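Local coordinates for Lmo2812 protein (Listeria monocytogenes EGD-e, PDB 5ZQA), which probably acts as a penicillin-binding serine D-Ala-D-Ala carboxypeptidase that trims peptidoglycan stem peptides in the cell wall, at residues D113-S116 and A117-T120. Sequence-based numbering, arbitrary orientation.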
ATOM      1  N   ASP A 113     -10.809  12.662  -1.599  1.00  8.03           N
ATOM      2  CA  ASP A 113     -11.613  11.459  -1.786  1.00  8.41           C
ATOM      3  C   ASP A 113     -10.887  10.435  -2.661  1.00  8.58           C
ATOM      4  O   ASP A 113     -11.023   9.234  -2.448  1.00  8.71           O
ATOM      5  CB  ASP A 113     -12.968  11.798  -2.401  1.00  9.99           C
ATOM      6  CG  ASP A 113     -13.935  12.402  -1.398  1.00 12.14           C
ATOM      7  OD1 ASP A 113     -13.646  12.401  -0.180  1.00 12.02           O
ATOM      8  OD2 ASP A 113     -15.011  12.855  -1.834  1.00 11.39           O
ATOM      9  N   LEU A 114     -10.107  10.908  -3.634  1.00  7.92           N
ATOM     10  CA  LEU A 114      -9.331  10.005  -4.483  1.00  7.70           C
ATOM     11  C   LEU A 114      -8.257   9.290  -3.669  1.00  8.15           C
ATOM     12  O   LEU A 114      -8.058   8.083  -3.809  1.00  9.39           O
ATOM     13  CB  LEU A 114      -8.695  10.775  -5.632  1.00 10.08           C
ATOM     14  CG  LEU A 114      -9.691  11.348  -6.643  1.00  8.18           C
ATOM     15  CD1 LEU A 114      -8.965  12.302  -7.569  1.00 11.85           C
ATOM     16  CD2 LEU A 114     -10.343  10.229  -7.440  1.00 13.02           C
ATOM     17  N   TYR A 115      -7.571  10.053  -2.825  1.00  7.45           N
ATOM     18  CA  TYR A 115      -6.591   9.498  -1.889  1.00  6.90           C
ATOM     19  C   TYR A 115      -7.235   8.461  -0.960  1.00  9.22           C
ATOM     20  O   TYR A 115      -6.700   7.358  -0.789  1.00  8.86           O
ATOM     21  CB  TYR A 115      -5.952  10.662  -1.121  1.00  8.00           C
ATOM     22  CG  TYR A 115      -5.146  10.315   0.107  1.00  6.87           C
ATOM     23  CD1 TYR A 115      -5.733  10.338   1.364  1.00 10.26           C
ATOM     24  CD2 TYR A 115      -3.788  10.046   0.018  1.00  8.99           C
ATOM     25  CE1 TYR A 115      -5.011  10.047   2.503  1.00  9.58           C
ATOM     26  CE2 TYR A 115      -3.050   9.761   1.153  1.00  9.04           C
ATOM     27  CZ  TYR A 115      -3.669   9.765   2.392  1.00 11.71           C
ATOM     28  OH  TYR A 115      -2.949   9.484   3.533  1.00 10.99           O
ATOM     29  N   SER A 116      -8.400   8.782  -0.396  1.00  7.79           N
ATOM     30  CA  SER A 116      -9.094   7.812   0.449  1.00  8.05           C
ATOM     31  C   SER A 116      -9.463   6.552  -0.327  1.00  9.06           C
ATOM     32  O   SER A 116      -9.273   5.450   0.173  1.00 10.98           O
ATOM     33  CB  SER A 116     -10.359   8.419   1.057  1.00  8.40           C
ATOM     34  OG  SER A 116     -10.037   9.532   1.871  1.00 10.59           O
ATOM     35  N   ALA A 117     -10.001   6.716  -1.536  1.00  7.99           N
ATOM     36  CA  ALA A 117     -10.418   5.567  -2.345  1.00  9.94           C
ATOM     37  C   ALA A 117      -9.232   4.678  -2.710  1.00  9.94           C
ATOM     38  O   ALA A 117      -9.313   3.449  -2.641  1.00  9.33           O
ATOM     39  CB  ALA A 117     -11.146   6.040  -3.607  1.00  9.21           C
ATOM     40  N   MET A 118      -8.124   5.302  -3.085  1.00 10.44           N
ATOM     41  CA  MET A 118      -6.909   4.559  -3.383  1.00 10.55           C
ATOM     42  C   MET A 118      -6.469   3.696  -2.200  1.00 10.62           C
ATOM     43  O   MET A 118      -6.192   2.506  -2.363  1.00 10.39           O
ATOM     44  CB  MET A 118      -5.811   5.542  -3.795  1.00 10.65           C
ATOM     45  CG  MET A 118      -4.464   4.924  -3.999  1.00 12.83           C
ATOM     46  SD  MET A 118      -3.272   6.146  -4.568  1.00 10.19           S
ATOM     47  CE  MET A 118      -2.910   7.001  -3.034  1.00 10.81           C
ATOM     48  N   LEU A 119      -6.422   4.273  -1.002  1.00 10.48           N
ATOM     49  CA  LEU A 119      -5.877   3.549   0.146  1.00 11.32           C
ATOM     50  C   LEU A 119      -6.863   2.557   0.759  1.00 11.75           C
ATOM     51  O   LEU A 119      -6.453   1.490   1.233  1.00 13.05           O
ATOM     52  CB  LEU A 119      -5.407   4.532   1.219  1.00 11.93           C
ATOM     53  CG  LEU A 119      -4.121   5.302   0.904  1.00  9.94           C
ATOM     54  CD1 LEU A 119      -3.795   6.201   2.087  1.00 10.45           C
ATOM     55  CD2 LEU A 119      -2.972   4.353   0.605  1.00 10.50           C
ATOM     56  N   THR A 120      -8.152   2.898   0.727  1.00 11.05           N
ATOM     57  CA  THR A 120      -9.178   2.132   1.440  1.00 10.29           C
ATOM     58  C   THR A 120      -9.710   0.962   0.610  1.00 11.24           C
ATOM     59  O   THR A 120      -9.659  -0.199   1.044  1.00 13.20           O
ATOM     60  CB  THR A 120     -10.347   3.057   1.854  1.00 13.37           C
ATOM     61  OG1 THR A 120      -9.850   4.083   2.721  1.00 15.51           O
ATOM     62  CG2 THR A 120     -11.426   2.294   2.590  1.00 14.00           C
TER
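Leu119 reaches back one helical turn to lie over the ring of Tyr115. Its CB and CG both pass the Tyr115 carbonyl, each 3.7 Å from that O, and a chi1 of -73° swings CG back along the helix, which turns the branch toward the ring. There CD1 settles over one face in a CH-pi contact, 4.0 Å from the Tyr115 ring centroid and 28° off the normal. It leans toward the phenol end, with Leu119 CD1 3.6 Å from Tyr115 CZ and nearly as close to OH. Met118 CE approaches the same ring obliquely, 4.4 Å from Tyr115 CD2. The rings of Trp83 and Tyr115 meet edge-to-face.

All this lies on helix 111-120, in the helical region of the penicillin-binding-protein/serine beta-lactamase fold to which S11 peptidases belong. Met118 packs on helix 65-77, touching Lys65, the predicted proton acceptor that completes the SxxK motif begun by Ser62, while Leu119 lies near Lys226, predicted to bind substrate.

Regular i to i+4 bonds from Ala117, Met118 and Leu119 hold the backbone. At the C-terminal turn the carbonyl of Ser116 is gripped twice by Thr120: its N donates at 2.8 Å to Ser116 O, and Thr120 OG1 donates to the same O at 2.9 Å, tilted 31° from the carbonyl plane. One turn earlier, the hydroxyl OG of Ser116 is itself hydrogen-bonded to Arg112 O.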